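Long-range contact in OmpT protein (PDB 6EHD), which probably forms a general-diffusion porin, a beta-barrel channel that lets small solutes and ions cross the outer membrane of Vibrio cholerae: residues T106-Y110 and V212-N216. The protein carries 1 engineered substitution. Residue numbers count along the deposited sequence, not the author numbering.
Sequences TGLRY and VTYYN. With C8E ((hydroxyethyloxy)tri(ethyloxy)octane), chain J; C8E ((hydroxyethyloxy)tri(ethyloxy)octane), chain K.
Tyr215 lays one face of its ring over the Leu108-Arg109 peptide of a loop folded into the barrel, with CD2 3.8 Å from Leu108 CA and CD1 3.8 Å from Arg109 N. Its chi1 of -118° lies between the usual wells, and chi2 is -78°. Residues 212-216 are extended in strand 208-221 of the barrel wall. Thr213 and Tyr215 point inward to the loop, while Val212, Tyr214 and Asn216 meet C8E detergent on the outside. The loop segment 106-110 has no regular structure: Gly107 (-87/3) turns the chain, Leu108 is extended (-107/115), and Arg109 (-110/16) turns it again. The closest CA pair is Leu108 and Tyr215, at 6.4 Å. Leu108, in the mt rotamer, brings CD2 to 3.8 Å from Thr213 CG2 and 3.9 Å from Tyr215 CD2. Tyr110 (chi1 p) sets CD1 3.7 Å from Tyr215 OH, and Gly107 O lies 3.3 Å from Tyr215 CB. One water donates to both Gly107 O (2.8 Å) and Thr213 O (3.0 Å). Arg109 leads away to a salt bridge with Glu230; Tyr215 OH is hydrogen-bonded to Tyr152 OH, and Tyr110 OH to Asp92. A loop held against the inner wall is characteristic of porins, where such a loop narrows the channel. Buried Arg109 N, lacking a conventional partner, points its N-H into the Tyr215 ring face, a weak acceptor; apolar contact, one water and this N-H...pi geometry make the junction.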
ATOM      1  N   THR A 106      -5.838   7.592  -1.538  1.00 20.84           N
ATOM      2  CA  THR A 106      -5.231   8.916  -1.758  1.00 22.91           C
ATOM      3  C   THR A 106      -4.828   9.585  -0.425  1.00 23.08           C
ATOM      4  O   THR A 106      -3.931  10.450  -0.431  1.00 22.54           O
ATOM      5  CB  THR A 106      -6.117   9.948  -2.469  1.00 25.69           C
ATOM      6  OG1 THR A 106      -7.319  10.210  -1.728  1.00 22.99           O
ATOM      7  CG2 THR A 106      -6.526   9.351  -3.886  1.00 25.95           C
ATOM      8  N   GLY A 107      -5.495   9.214   0.667  1.00 22.79           N
ATOM      9  CA  GLY A 107      -5.239   9.806   2.016  1.00 20.65           C
ATOM     10  C   GLY A 107      -4.114   9.108   2.801  1.00 22.08           C
ATOM     11  O   GLY A 107      -3.833   9.460   3.979  1.00 22.70           O
ATOM     12  N   LEU A 108      -3.446   8.088   2.193  1.00 22.00           N
ATOM     13  CA  LEU A 108      -2.417   7.337   2.882  1.00 22.36           C
ATOM     14  C   LEU A 108      -1.097   7.788   2.286  1.00 25.54           C
ATOM     15  O   LEU A 108      -0.917   7.710   1.067  1.00 27.28           O
ATOM     16  CB  LEU A 108      -2.673   5.818   2.816  1.00 21.97           C
ATOM     17  CG  LEU A 108      -4.074   5.374   3.238  1.00 22.82           C
ATOM     18  CD1 LEU A 108      -4.238   3.861   3.071  1.00 25.27           C
ATOM     19  CD2 LEU A 108      -4.504   5.749   4.691  1.00 24.74           C
ATOM     20  N   ARG A 109      -0.252   8.432   3.117  1.00 22.36           N
ATOM     21  CA  ARG A 109       0.817   9.273   2.553  1.00 25.29           C
ATOM     22  C   ARG A 109       2.264   8.707   2.722  1.00 29.46           C
ATOM     23  O   ARG A 109       3.235   9.442   2.580  1.00 29.45           O
ATOM     24  CB  ARG A 109       0.758  10.675   3.180  1.00 25.10           C
ATOM     25  CG  ARG A 109      -0.593  11.370   3.104  1.00 25.95           C
ATOM     26  CD  ARG A 109      -1.260  11.344   1.705  1.00 25.37           C
ATOM     27  NE  ARG A 109      -0.365  11.917   0.667  1.00 25.43           N
ATOM     28  CZ  ARG A 109      -0.143  11.433  -0.553  1.00 26.36           C
ATOM     29  NH1 ARG A 109      -0.792  10.370  -1.025  1.00 27.02           N
ATOM     30  NH2 ARG A 109       0.744  12.059  -1.368  1.00 29.92           N
ATOM     31  N   TYR A 110       2.400   7.420   3.044  1.00 25.97           N
ATOM     32  CA  TYR A 110       3.721   6.798   3.312  1.00 25.82           C
ATOM     33  C   TYR A 110       4.562   6.542   1.996  1.00 28.48           C
ATOM     34  O   TYR A 110       5.789   6.365   2.098  1.00 28.47           O
ATOM     35  CB  TYR A 110       3.555   5.427   4.028  1.00 23.82           C
ATOM     36  CG  TYR A 110       2.725   4.392   3.280  1.00 24.77           C
ATOM     37  CD1 TYR A 110       1.313   4.345   3.407  1.00 23.72           C
ATOM     38  CD2 TYR A 110       3.316   3.502   2.378  1.00 25.69           C
ATOM     39  CE1 TYR A 110       0.551   3.446   2.643  1.00 25.68           C
ATOM     40  CE2 TYR A 110       2.568   2.613   1.616  1.00 24.93           C
ATOM     41  CZ  TYR A 110       1.181   2.575   1.750  1.00 25.67           C
ATOM     42  OH  TYR A 110       0.482   1.666   0.966  1.00 24.25           O
ATOM     43  N   VAL A 212     -11.690   4.963  10.038  1.00 19.14           N
ATOM     44  CA  VAL A 212     -11.192   6.307   9.858  1.00 18.94           C
ATOM     45  C   VAL A 212      -9.687   6.333  10.029  1.00 20.10           C
ATOM     46  O   VAL A 212      -9.155   5.808  11.013  1.00 21.37           O
ATOM     47  CB  VAL A 212     -11.866   7.355  10.866  1.00 20.40           C
ATOM     48  CG1 VAL A 212     -11.287   8.739  10.665  1.00 23.61           C
ATOM     49  CG2 VAL A 212     -13.366   7.298  10.721  1.00 24.46           C
ATOM     50  N   THR A 213      -8.972   7.023   9.115  1.00 18.89           N
ATOM     51  CA  THR A 213      -7.532   7.263   9.228  1.00 22.30           C
ATOM     52  C   THR A 213      -7.203   8.768   9.034  1.00 22.61           C
ATOM     53  O   THR A 213      -7.692   9.429   8.062  1.00 20.83           O
ATOM     54  CB  THR A 213      -6.683   6.488   8.177  1.00 21.00           C
ATOM     55  OG1 THR A 213      -6.871   5.063   8.305  1.00 19.43           O
ATOM     56  CG2 THR A 213      -5.187   6.891   8.228  1.00 21.48           C
ATOM     57  N   TYR A 214      -6.427   9.308  10.010  1.00 20.13           N
ATOM     58  CA  TYR A 214      -5.777  10.582   9.850  1.00 22.30           C
ATOM     59  C   TYR A 214      -4.316  10.384   9.425  1.00 22.15           C
ATOM     60  O   TYR A 214      -3.583   9.578  10.065  1.00 21.94           O
ATOM     61  CB  TYR A 214      -5.816  11.328  11.196  1.00 22.29           C
ATOM     62  CG  TYR A 214      -7.140  11.720  11.820  1.00 22.64           C
ATOM     63  CD1 TYR A 214      -8.305  11.900  11.054  1.00 21.63           C
ATOM     64  CD2 TYR A 214      -7.204  12.120  13.184  1.00 25.44           C
ATOM     65  CE1 TYR A 214      -9.536  12.262  11.626  1.00 23.93           C
ATOM     66  CE2 TYR A 214      -8.399  12.568  13.722  1.00 25.04           C
ATOM     67  CZ  TYR A 214      -9.562  12.726  12.923  1.00 27.48           C
ATOM     68  OH  TYR A 214     -10.758  13.221  13.467  1.00 29.44           O
ATOM     69  N   TYR A 215      -3.802  11.117   8.458  1.00 20.67           N
ATOM     70  CA  TYR A 215      -2.389  11.065   8.080  1.00 22.19           C
ATOM     71  C   TYR A 215      -1.858  12.539   7.962  1.00 22.67           C
ATOM     72  O   TYR A 215      -2.553  13.447   7.485  1.00 24.20           O
ATOM     73  CB  TYR A 215      -2.133  10.333   6.646  1.00 24.16           C
ATOM     74  CG  TYR A 215      -1.295   9.095   6.678  1.00 22.18           C
ATOM     75  CD1 TYR A 215       0.134   9.181   6.775  1.00 24.54           C
ATOM     76  CD2 TYR A 215      -1.849   7.812   6.609  1.00 22.39           C
ATOM     77  CE1 TYR A 215       0.931   8.054   6.827  1.00 25.45           C
ATOM     78  CE2 TYR A 215      -1.072   6.667   6.646  1.00 23.77           C
ATOM     79  CZ  TYR A 215       0.322   6.754   6.805  1.00 25.34           C
ATOM     80  OH  TYR A 215       1.124   5.609   6.876  1.00 23.39           O
ATOM     81  N   ASN A 216      -0.636  12.751   8.393  1.00 21.56           N
ATOM     82  CA  ASN A 216       0.148  13.936   8.034  1.00 24.27           C
ATOM     83  C   ASN A 216       1.425  13.475   7.320  1.00 25.63           C
ATOM     84  O   ASN A 216       2.031  12.454   7.684  1.00 25.79           O
ATOM     85  CB  ASN A 216       0.603  14.756   9.265  1.00 26.84           C
ATOM     86  CG  ASN A 216      -0.454  15.796   9.766  1.00 34.81           C
ATOM     87  OD1 ASN A 216      -1.366  16.343   9.030  1.00 37.02           O
ATOM     88  ND2 ASN A 216      -0.297  16.142  11.040  1.00 29.15           N
TER
HETATM   89  C1  C8E J 409      -0.680  11.180  20.848  1.00 52.16           C
HETATM   90  C2  C8E J 409      -0.779   9.985  19.935  1.00 48.46           C
HETATM   91  C3  C8E J 409      -1.919   9.095  20.394  1.00 51.53           C
HETATM   92  C4  C8E J 409      -2.586   8.403  19.228  1.00 56.81           C
HETATM   93  C5  C8E J 409      -3.188   7.074  19.638  1.00 59.52           C
HETATM   94  C6  C8E J 409      -4.637   6.900  19.284  1.00 55.53           C
HETATM   95  C7  C8E J 409      -5.599   8.012  19.687  1.00 48.13           C
HETATM   96  C8  C8E J 409      -7.002   7.404  19.926  1.00 50.41           C
HETATM   97  O9  C8E J 409      -7.405   6.749  18.742  1.00 46.10           O
HETATM   98  C10 C8E J 409      -8.765   6.362  18.574  1.00 42.78           C
HETATM   99  C11 C8E J 409      -8.846   6.025  17.091  1.00 45.49           C
HETATM  100  O12 C8E J 409      -9.371   7.158  16.379  1.00 46.03           O
HETATM  101  C13 C8E J 409      -9.254   7.064  14.971  1.00 46.31           C
HETATM  102  C14 C8E J 409      -9.164   8.449  14.385  1.00 44.19           C
HETATM  103  O15 C8E J 409     -10.392   9.194  14.373  1.00 41.57           O
HETATM  104  C16 C8E J 409     -11.349   9.121  15.381  1.00 34.18           C
HETATM  105  C17 C8E J 409     -12.151  10.417  15.356  1.00 42.46           C
HETATM  106  O18 C8E J 409     -13.517  10.190  15.093  1.00 51.20           O
HETATM  107  C19 C8E J 409     -14.263   9.724  16.208  1.00 40.06           C
HETATM  108  C20 C8E J 409     -15.583   9.490  15.515  1.00 49.80           C
HETATM  109  O21 C8E J 409     -15.574   8.452  14.529  1.00 54.04           O
HETATM  110  C1  C8E K 410       1.814  11.897  19.539  1.00 61.76           C
HETATM  111  C2  C8E K 410       3.228  12.264  19.105  1.00 63.41           C
HETATM  112  C3  C8E K 410       3.213  12.955  17.770  1.00 53.69           C
HETATM  113  C4  C8E K 410       4.455  12.610  17.005  1.00 49.96           C
HETATM  114  C5  C8E K 410       4.537  13.473  15.809  1.00 47.42           C
HETATM  115  C6  C8E K 410       5.721  13.122  14.948  1.00 52.77           C
HETATM  116  C7  C8E K 410       5.515  13.886  13.667  1.00 60.54           C
HETATM  117  C8  C8E K 410       6.582  13.711  12.613  1.00 65.71           C
HETATM  118  O9  C8E K 410       6.057  14.424  11.481  1.00 70.36           O
HETATM  119  C10 C8E K 410       5.343  13.645  10.536  1.00 66.29           C
HETATM  120  C11 C8E K 410       4.178  14.443   9.957  1.00 66.42           C
HETATM  121  O12 C8E K 410       4.664  15.687   9.473  1.00 74.40           O
HETATM  122  O   HOH W   1      -6.196   9.533   5.518  1.00 24.30           O